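Local structure of putative amidohydrolase (Unidentified, 3MKV) at residues V66-I71 and R95-R100; F102-D107 and H377-V382; Q117-G122 and P127-S132. The protein probably acts as a zinc-dependent prolidase of the amidohydrolase superfamily, hydrolysing dipeptides that end in proline. One frame throughout, in Å; residues are numbered along the deposited sequence. Where two conformers were deposited one is given.

Interaction 1 (V66-I71 and R95-R100); sequences VHVVAI and RAMLRR. With ZN (zinc ion), chain I.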
loop_
_atom_site.group_PDB
_atom_site.type_symbol
_atom_site.label_atom_id
_atom_site.label_comp_id
_atom_site.label_asym_id
_atom_site.label_seq_id
_atom_site.Cartn_x
_atom_site.Cartn_y
_atom_site.Cartn_z
ATOM N N VAL A 66 -18.688 21.954 -25.123
ATOM C CA VAL A 66 -19.758 21.724 -24.170
ATOM C C VAL A 66 -19.262 20.799 -23.073
ATOM O O VAL A 66 -18.240 20.129 -23.217
ATOM C CB VAL A 66 -21.031 21.104 -24.847
ATOM C CG1 VAL A 66 -21.542 22.003 -25.953
ATOM C CG2 VAL A 66 -20.730 19.728 -25.404
ATOM N N HIS A 67 -19.990 20.786 -21.966
ATOM C CA HIS A 67 -19.828 19.766 -20.945
ATOM C C HIS A 67 -21.179 19.114 -20.694
ATOM O O HIS A 67 -22.058 19.683 -20.061
ATOM C CB HIS A 67 -19.258 20.368 -19.667
ATOM C CG HIS A 67 -17.917 21.001 -19.861
ATOM N ND1 HIS A 67 -16.758 20.265 -19.971
ATOM C CD2 HIS A 67 -17.550 22.299 -19.977
ATOM C CE1 HIS A 67 -15.735 21.081 -20.140
ATOM N NE2 HIS A 67 -16.189 22.322 -20.154
ATOM N N VAL A 68 -21.353 17.912 -21.211
ATOM C CA VAL A 68 -22.641 17.267 -21.091
ATOM C C VAL A 68 -22.962 16.896 -19.646
ATOM O O VAL A 68 -24.125 16.910 -19.245
ATOM C CB VAL A 68 -22.765 16.060 -22.045
ATOM C CG1 VAL A 68 -23.823 15.091 -21.548
ATOM C CG2 VAL A 68 -23.084 16.551 -23.460
ATOM N N VAL A 69 -21.942 16.588 -18.850
ATOM C CA VAL A 69 -22.213 16.167 -17.477
ATOM C C VAL A 69 -22.083 17.290 -16.476
ATOM O O VAL A 69 -22.123 17.049 -15.275
ATOM C CB VAL A 69 -21.358 14.953 -17.016
ATOM C CG1 VAL A 69 -21.317 13.897 -18.112
ATOM C CG2 VAL A 69 -19.959 15.388 -16.592
ATOM N N ALA A 70 -21.927 18.517 -16.969
ATOM C CA ALA A 70 -21.955 19.689 -16.095
ATOM C C ALA A 70 -23.401 19.998 -15.771
ATOM O O ALA A 70 -23.958 20.981 -16.257
ATOM C CB ALA A 70 -21.300 20.865 -16.758
ATOM N N ILE A 71 -24.000 19.140 -14.948
ATOM C CA ILE A 71 -25.432 19.185 -14.668
ATOM C C ILE A 71 -25.792 20.243 -13.630
ATOM O O ILE A 71 -26.975 20.507 -13.396
ATOM C CB ILE A 71 -25.973 17.812 -14.197
ATOM C CG1 ILE A 71 -25.292 17.373 -12.896
ATOM C CG2 ILE A 71 -25.791 16.750 -15.271
ATOM C CD1 ILE A 71 -25.973 16.170 -12.237
ATOM N N ARG A 95 -30.443 15.975 -25.205
ATOM C CA ARG A 95 -31.631 16.025 -26.045
ATOM C C ARG A 95 -31.946 17.467 -26.460
ATOM O O ARG A 95 -32.366 17.739 -27.590
ATOM C CB ARG A 95 -32.810 15.449 -25.268
ATOM C CG ARG A 95 -33.734 14.587 -26.090
ATOM C CD ARG A 95 -34.384 13.509 -25.225
ATOM N NE ARG A 95 -35.132 12.558 -26.042
ATOM C CZ ARG A 95 -36.275 12.852 -26.650
ATOM N NH1 ARG A 95 -36.795 14.069 -26.527
ATOM N NH2 ARG A 95 -36.896 11.935 -27.379
ATOM N N ALA A 96 -31.735 18.397 -25.538
ATOM C CA ALA A 96 -32.050 19.789 -25.802
ATOM C C ALA A 96 -31.057 20.425 -26.768
ATOM O O ALA A 96 -31.415 21.368 -27.485
ATOM C CB ALA A 96 -32.129 20.568 -24.510
ATOM N N MET A 97 -29.822 19.910 -26.797
ATOM C CA MET A 97 -28.786 20.451 -27.687
ATOM C C MET A 97 -29.206 20.167 -29.106
ATOM O O MET A 97 -29.166 21.048 -29.968
ATOM C CB MET A 97 -27.399 19.833 -27.424
ATOM C CG MET A 97 -26.773 20.162 -26.058
ATOM S SD MET A 97 -25.142 19.403 -25.817
ATOM C CE MET A 97 -24.563 20.272 -24.395
ATOM N N LEU A 98 -29.625 18.922 -29.333
ATOM C CA LEU A 98 -30.076 18.469 -30.637
ATOM C C LEU A 98 -31.290 19.267 -31.118
ATOM O O LEU A 98 -31.373 19.639 -32.291
ATOM C CB LEU A 98 -30.400 16.977 -30.576
ATOM C CG LEU A 98 -30.614 16.271 -31.913
ATOM C CD1 LEU A 98 -29.475 16.552 -32.906
ATOM C CD2 LEU A 98 -30.778 14.759 -31.674
ATOM N N ARG A 99 -32.217 19.541 -30.202
ATOM C CA ARG A 99 -33.418 20.323 -30.504
ATOM C C ARG A 99 -33.083 21.737 -30.955
ATOM O O ARG A 99 -33.802 22.310 -31.761
ATOM C CB ARG A 99 -34.359 20.369 -29.292
ATOM C CG ARG A 99 -35.742 20.956 -29.605
ATOM C CD ARG A 99 -36.393 20.209 -30.766
ATOM N NE ARG A 99 -37.514 20.931 -31.366
ATOM C CZ ARG A 99 -37.419 21.705 -32.448
ATOM N NH1 ARG A 99 -36.244 21.864 -33.054
ATOM N NH2 ARG A 99 -38.494 22.321 -32.926
ATOM N N ARG A 100 -31.998 22.297 -30.418
ATOM C CA ARG A 100 -31.500 23.620 -30.817
ATOM C C ARG A 100 -30.717 23.565 -32.138
ATOM O O ARG A 100 -30.125 24.560 -32.568
ATOM C CB ARG A 100 -30.614 24.215 -29.713
ATOM C CG ARG A 100 -31.334 24.456 -28.387
ATOM C CD ARG A 100 -30.511 25.314 -27.409
ATOM N NE ARG A 100 -29.531 24.541 -26.649
ATOM C CZ ARG A 100 -29.787 23.929 -25.493
ATOM N NH1 ARG A 100 -30.996 23.993 -24.957
ATOM N NH2 ARG A 100 -28.831 23.248 -24.873
HETATM ZN ZN ZN I . -15.239 24.129 -20.545
#
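Met97 of helix 83-99 reaches Val66 and Val68 at the C-terminal end of the first strand of an amidohydrolase TIM barrel, where the HxH motif, here His65 and His67, delivers two zinc ligands. The example illustrates how a metal-binding loop is backed by an apolar contact and held by polar bonds.

The apolar part is small and rests on one methyl group. Met97 CG lies anti to its carbonyl carbon (chi1 -66°), and from there the chain runs fully extended, so that CE arrives at the barrel wall as the end of a straight rod. Val66 points back at it, tip to tip: CE is 3.7 Å from Val66 CB and 3.8 Å from Val66 CG1, with CG2 of the same valine slightly farther off. The methyl thus sits against the branch point of the valine and not against one branch alone. Val68 meets the rod at a slant, offering its CG2 at 4.1 Å from Met97 CE. All three side chains are buried.

Hydrogen bonds shape the loop. His67 to Ala70 form a type I turn, closed by a weak bond from Ala70 N to His67 O of 3.3 Å, and Ala70 is itself the centre of an inverse gamma turn. Gln332 NE2 bonds the carbonyl oxygens of both His67 and Ala70, while Val68 N donates to Asp107 OD2.

Metal coordination is the third element. The CB of His67 points away from the helix, its ND1 donates to Gly109 O, which fixes the ring's rotation, and the ring of His65 stands nearly perpendicular to it. Together with His65, carboxylated Lys193 and Asp326, His67 binds one zinc ion, its NE2 2.1 Å from the metal.

Interaction 2 (F102-D107 and H377-V382); sequences FTTVRD and HADVLV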
loop_
_atom_site.group_PDB
_atom_site.type_symbol
_atom_site.label_atom_id
_atom_site.label_comp_id
_atom_site.label_asym_id
_atom_site.label_seq_id
_atom_site.Cartn_x
_atom_site.Cartn_y
_atom_site.Cartn_z
ATOM N N PHE A 102 -28.069 21.518 -32.862
ATOM C CA PHE A 102 -26.691 21.067 -32.767
ATOM C C PHE A 102 -26.578 19.566 -33.018
ATOM O O PHE A 102 -26.930 18.748 -32.170
ATOM C CB PHE A 102 -26.077 21.485 -31.431
ATOM C CG PHE A 102 -25.949 22.972 -31.280
ATOM C CD1 PHE A 102 -24.835 23.637 -31.767
ATOM C CD2 PHE A 102 -26.960 23.715 -30.681
ATOM C CE1 PHE A 102 -24.715 25.013 -31.641
ATOM C CE2 PHE A 102 -26.848 25.095 -30.554
ATOM C CZ PHE A 102 -25.719 25.745 -31.038
ATOM N N THR A 103 -26.094 19.219 -34.209
ATOM C CA THR A 103 -26.054 17.834 -34.636
ATOM C C THR A 103 -24.723 17.191 -34.282
ATOM O O THR A 103 -24.599 15.967 -34.263
ATOM C CB THR A 103 -26.387 17.672 -36.144
ATOM O OG1 THR A 103 -25.643 18.618 -36.916
ATOM C CG2 THR A 103 -27.861 17.912 -36.386
ATOM N N THR A 104 -23.730 18.027 -33.999
ATOM C CA THR A 104 -22.457 17.536 -33.488
ATOM C C THR A 104 -21.984 18.461 -32.376
ATOM O O THR A 104 -22.186 19.678 -32.443
ATOM C CB THR A 104 -21.361 17.463 -34.575
ATOM O OG1 THR A 104 -21.738 16.530 -35.591
ATOM C CG2 THR A 104 -20.038 17.007 -33.964
ATOM N N VAL A 105 -21.374 17.881 -31.345
ATOM C CA VAL A 105 -20.684 18.680 -30.340
ATOM C C VAL A 105 -19.325 18.097 -29.961
ATOM O O VAL A 105 -19.107 16.881 -30.024
ATOM C CB VAL A 105 -21.529 18.865 -29.078
ATOM C CG1 VAL A 105 -22.757 19.740 -29.381
ATOM C CG2 VAL A 105 -21.924 17.491 -28.491
ATOM N N ARG A 106 -18.406 18.977 -29.578
ATOM C CA ARG A 106 -17.146 18.536 -29.002
ATOM C C ARG A 106 -17.235 18.767 -27.513
ATOM O O ARG A 106 -17.394 19.904 -27.052
ATOM C CB ARG A 106 -15.957 19.296 -29.588
ATOM C CG ARG A 106 -14.605 18.692 -29.232
ATOM C CD ARG A 106 -13.478 19.499 -29.830
ATOM N NE ARG A 106 -13.443 20.854 -29.282
ATOM C CZ ARG A 106 -12.414 21.679 -29.420
ATOM N NH1 ARG A 106 -11.338 21.273 -30.074
ATOM N NH2 ARG A 106 -12.458 22.900 -28.901
ATOM N N ASP A 107 -17.163 17.679 -26.755
ATOM C CA ASP A 107 -17.217 17.795 -25.312
ATOM C C ASP A 107 -15.815 18.054 -24.770
ATOM O O ASP A 107 -14.869 17.320 -25.071
ATOM C CB ASP A 107 -17.862 16.568 -24.668
ATOM C CG ASP A 107 -17.986 16.711 -23.168
ATOM O OD1 ASP A 107 -16.961 16.580 -22.466
ATOM O OD2 ASP A 107 -19.103 16.965 -22.684
ATOM N N HIS A 377 -22.292 13.769 -44.147
ATOM C CA HIS A 377 -23.325 13.224 -43.264
ATOM C C HIS A 377 -24.627 13.993 -43.452
ATOM O O HIS A 377 -24.624 15.224 -43.526
ATOM C CB HIS A 377 -22.889 13.265 -41.795
ATOM C CG HIS A 377 -21.834 12.260 -41.453
ATOM N ND1 HIS A 377 -20.496 12.582 -41.369
ATOM C CD2 HIS A 377 -21.920 10.935 -41.186
ATOM C CE1 HIS A 377 -19.803 11.499 -41.066
ATOM N NE2 HIS A 377 -20.643 10.488 -40.945
ATOM N N ALA A 378 -25.733 13.263 -43.540
ATOM C CA ALA A 378 -27.036 13.892 -43.673
ATOM C C ALA A 378 -27.468 14.431 -42.319
ATOM O O ALA A 378 -28.418 13.934 -41.703
ATOM C CB ALA A 378 -28.066 12.918 -44.229
ATOM N N ASP A 379 -26.726 15.434 -41.857
ATOM C CA ASP A 379 -27.108 16.243 -40.710
ATOM C C ASP A 379 -27.664 17.528 -41.289
ATOM O O ASP A 379 -26.910 18.375 -41.775
ATOM C CB ASP A 379 -25.888 16.564 -39.834
ATOM C CG ASP A 379 -25.236 15.319 -39.234
ATOM O OD1 ASP A 379 -25.640 14.176 -39.568
ATOM O OD2 ASP A 379 -24.307 15.492 -38.414
ATOM N N VAL A 380 -28.985 17.661 -41.269
ATOM C CA VAL A 380 -29.642 18.774 -41.949
ATOM C C VAL A 380 -30.639 19.480 -41.053
ATOM O O VAL A 380 -31.339 18.847 -40.272
ATOM C CB VAL A 380 -30.402 18.297 -43.214
ATOM C CG1 VAL A 380 -30.995 19.479 -43.948
ATOM C CG2 VAL A 380 -29.481 17.515 -44.128
ATOM N N LEU A 381 -30.701 20.797 -41.177
ATOM C CA LEU A 381 -31.724 21.582 -40.502
ATOM C C LEU A 381 -32.640 22.267 -41.517
ATOM O O LEU A 381 -32.234 22.563 -42.648
ATOM C CB LEU A 381 -31.092 22.660 -39.619
ATOM C CG LEU A 381 -30.046 22.268 -38.583
ATOM C CD1 LEU A 381 -29.816 23.446 -37.618
ATOM C CD2 LEU A 381 -30.491 21.016 -37.834
ATOM N N VAL A 382 -33.874 22.523 -41.101
ATOM C CA VAL A 382 -34.747 23.422 -41.841
ATOM C C VAL A 382 -35.148 24.551 -40.910
ATOM O O VAL A 382 -35.714 24.315 -39.849
ATOM C CB VAL A 382 -36.008 22.710 -42.374
ATOM C CG1 VAL A 382 -37.104 23.725 -42.671
ATOM C CG2 VAL A 382 -35.674 21.909 -43.608
HETATM O O HOH W 1 -23.122 17.942 -37.700
#
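Thr103 and Asp379 are brought alongside by their first torsions: OG1 of the threonine stands between its own backbone N and carbonyl carbon (chi1 47°), and CG of the aspartate lies anti to its carbonyl carbon (chi1 -63°). The setting is the foot of a TIM-barrel strand, 102-107, where it meets the chain entering strand 380-383 of the smaller beta domain. It exemplifies how segments can meet through side chains and a water without pairing as strands; strand 380-383 pairs instead with strand 56-63.

The two side chains slide past each other in opposite directions. Thr103 OG1 comes to 3.6 Å from Asp379 CB, a packing contact, and CB of the threonine faces OD2 of the aspartate. The methyl CG2 of Thr103 lies 4.3 Å from CD2 of Leu381, the apolar fringe of the contact.

Thr104 approaches Asp379 at about a right angle, with its OG1 too far from OD2 for a direct bond. A water closes the gap: it donates to Asp379 OD2 at 2.8 Å and also bonds both threonine hydroxyls. Asp379 OD2 has a stronger partner in Arg128 NH1, which forms a salt bridge with it and a hydrogen bond with Thr104 OG1. This charge would be expected to favour the ionised carboxylate. The other oxygen, OD1, accepts from Asp407 N, so both oxygens are held. The same water lies 2.7 Å from Thr103 OG1 and 2.9 Å from Thr104 OG1.

Interaction 3 (Q117-G122 and P127-S132); sequences QAVESG and PRLFVS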
loop_
_atom_site.group_PDB
_atom_site.type_symbol
_atom_site.label_atom_id
_atom_site.label_comp_id
_atom_site.label_asym_id
_atom_site.label_seq_id
_atom_site.Cartn_x
_atom_site.Cartn_y
_atom_site.Cartn_z
ATOM N N GLN A 117 -20.951 6.082 -27.315
ATOM C CA GLN A 117 -21.537 4.855 -27.844
ATOM C C GLN A 117 -23.049 4.852 -27.617
ATOM O O GLN A 117 -23.804 4.507 -28.515
ATOM C CB GLN A 117 -20.862 3.612 -27.253
ATOM C CG GLN A 117 -21.699 2.838 -26.250
ATOM C CD GLN A 117 -22.478 1.701 -26.893
ATOM O OE1 GLN A 117 -21.985 1.029 -27.804
ATOM N NE2 GLN A 117 -23.701 1.476 -26.415
ATOM N N ALA A 118 -23.476 5.262 -26.432
ATOM C CA ALA A 118 -24.890 5.367 -26.105
ATOM C C ALA A 118 -25.695 6.123 -27.186
ATOM O O ALA A 118 -26.762 5.665 -27.616
ATOM C CB ALA A 118 -25.039 6.039 -24.765
ATOM N N VAL A 119 -25.186 7.279 -27.611
ATOM C CA VAL A 119 -25.798 8.027 -28.704
ATOM C C VAL A 119 -25.725 7.284 -30.040
ATOM O O VAL A 119 -26.716 7.193 -30.760
ATOM C CB VAL A 119 -25.146 9.421 -28.920
ATOM C CG1 VAL A 119 -25.759 10.094 -30.131
ATOM C CG2 VAL A 119 -25.311 10.302 -27.702
ATOM N N GLU A 120 -24.553 6.773 -30.396
ATOM C CA GLU A 120 -24.419 6.188 -31.718
ATOM C C GLU A 120 -25.261 4.931 -31.868
ATOM O O GLU A 120 -25.746 4.637 -32.960
ATOM C CB GLU A 120 -22.954 5.950 -32.092
ATOM C CG GLU A 120 -22.178 7.238 -32.359
ATOM C CD GLU A 120 -22.796 8.108 -33.462
ATOM O OE1 GLU A 120 -22.777 7.666 -34.635
ATOM O OE2 GLU A 120 -23.281 9.236 -33.163
ATOM N N SER A 121 -25.443 4.194 -30.775
ATOM C CA SER A 121 -26.271 2.991 -30.798
ATOM C C SER A 121 -27.769 3.318 -30.714
ATOM O O SER A 121 -28.618 2.425 -30.768
ATOM C CB SER A 121 -25.877 2.053 -29.658
ATOM O OG SER A 121 -26.385 2.534 -28.423
ATOM N N GLY A 122 -28.093 4.597 -30.584
ATOM C CA GLY A 122 -29.482 5.014 -30.463
ATOM C C GLY A 122 -30.097 4.803 -29.086
ATOM O O GLY A 122 -31.285 5.060 -28.890
ATOM N N PRO A 127 -26.621 14.994 -29.812
ATOM C CA PRO A 127 -25.665 15.333 -30.846
ATOM C C PRO A 127 -24.643 14.206 -30.993
ATOM O O PRO A 127 -24.378 13.483 -30.039
ATOM C CB PRO A 127 -24.976 16.586 -30.297
ATOM C CG PRO A 127 -25.803 17.047 -29.145
ATOM C CD PRO A 127 -26.498 15.841 -28.616
ATOM N N ARG A 128 -24.089 14.049 -32.185
ATOM C CA ARG A 128 -22.927 13.215 -32.367
ATOM C C ARG A 128 -21.856 13.778 -31.449
ATOM O O ARG A 128 -21.698 14.997 -31.347
ATOM C CB ARG A 128 -22.476 13.266 -33.825
ATOM C CG ARG A 128 -21.120 12.656 -34.068
ATOM C CD ARG A 128 -20.720 12.801 -35.519
ATOM N NE ARG A 128 -21.720 12.253 -36.432
ATOM C CZ ARG A 128 -22.712 12.962 -36.959
ATOM N NH1 ARG A 128 -22.839 14.246 -36.654
ATOM N NH2 ARG A 128 -23.572 12.386 -37.793
ATOM N N LEU A 129 -21.132 12.897 -30.762
ATOM C CA LEU A 129 -20.231 13.335 -29.686
ATOM C C LEU A 129 -18.768 13.145 -30.022
ATOM O O LEU A 129 -18.332 12.045 -30.338
ATOM C CB LEU A 129 -20.544 12.599 -28.385
ATOM C CG LEU A 129 -21.837 12.892 -27.618
ATOM C CD1 LEU A 129 -21.791 12.178 -26.272
ATOM C CD2 LEU A 129 -22.033 14.382 -27.402
ATOM N N PHE A 130 -18.008 14.226 -29.954
ATOM C CA PHE A 130 -16.552 14.137 -29.999
ATOM C C PHE A 130 -16.031 14.451 -28.602
ATOM O O PHE A 130 -15.992 15.617 -28.188
ATOM C CB PHE A 130 -15.973 15.120 -31.011
ATOM C CG PHE A 130 -16.059 14.646 -32.433
ATOM C CD1 PHE A 130 -17.260 14.703 -33.128
ATOM C CD2 PHE A 130 -14.941 14.156 -33.077
ATOM C CE1 PHE A 130 -17.343 14.280 -34.434
ATOM C CE2 PHE A 130 -15.018 13.722 -34.393
ATOM C CZ PHE A 130 -16.220 13.785 -35.073
ATOM N N VAL A 131 -15.634 13.402 -27.880
ATOM C CA VAL A 131 -15.355 13.509 -26.453
ATOM C C VAL A 131 -13.864 13.609 -26.103
ATOM O O VAL A 131 -12.997 13.057 -26.790
ATOM C CB VAL A 131 -15.996 12.330 -25.696
ATOM C CG1 VAL A 131 -17.499 12.238 -26.032
ATOM C CG2 VAL A 131 -15.293 11.038 -26.052
ATOM N N SER A 132 -13.591 14.317 -25.014
ATOM C CA SER A 132 -12.242 14.526 -24.517
ATOM C C SER A 132 -11.878 13.558 -23.392
ATOM O O SER A 132 -10.711 13.447 -23.029
ATOM C CB SER A 132 -12.111 15.950 -23.979
ATOM O OG SER A 132 -12.160 16.904 -25.022
HETATM O O HOH W 2 -21.589 10.078 -30.982
HETATM O O HOH W 3 -22.292 9.631 -37.031
#
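Val119 on helix 113-120 faces the start of strand 128-131, within the beta-alpha-beta unit formed with strand 102-107, the repeating element of a TIM barrel. Its CB points at the strand, and both methyls take part. CG1, anti to the backbone N (chi1 176°), rests 3.7 Å from Pro127 O, whereas CG2 also nears that oxygen and meets Leu129 CD1 at 4.2 Å. The same valine also touches Met94 of helix 83-99.

Beside this valine, Glu120 and Arg128 run obliquely to one another, their carboxylate and guanidinium planes 42° apart. A bend at chi2 (-57°) folds the glutamate back toward the strand, yet the charges stop short of direct pairing: Glu120 OE2 lies 4.7 Å from Arg128 NE. Waters fill the interval, one on each carboxylate oxygen. One donates to OE2 and accepts from the backbone N of Leu129; the other sits in the guanidinium plane at its edge. The far end of Arg128 serves other acids, in salt bridges to Asp379 and Asp407.

Gly122 ends the helix in a Schellman motif, with positive phi. Gln117 and Ala118 pack against Leu85 and Leu88 of a second subunit. The water at the guanidinium edge is 3.1 Å from Glu120 OE1 and accepts from Arg128 NE at 2.7 Å.

Overall arrangement
After the N-terminal strands, the chain runs through strand 56-63 into the zinc-binding loop, and interaction 1 closes a largely helical loop of 23 residues by bringing helix 83-99 back against it. Strand 102-107 follows at once and opens interaction 2, whose partner arrives 269 residues later, after the rest of the barrel. Interaction 3, the short return from helix 113-120 to strand 128-131 in a beta-alpha-beta unit, falls wholly within that long span; interaction 1 precedes both, and none cross. The three centres lie 12 to 13 Å apart. Pro127 packs on Met97, joining interactions 1 and 3, while neighbouring strands unite 2 and 3, and the Arg128-Asp379 salt bridge ties barrel to beta domain.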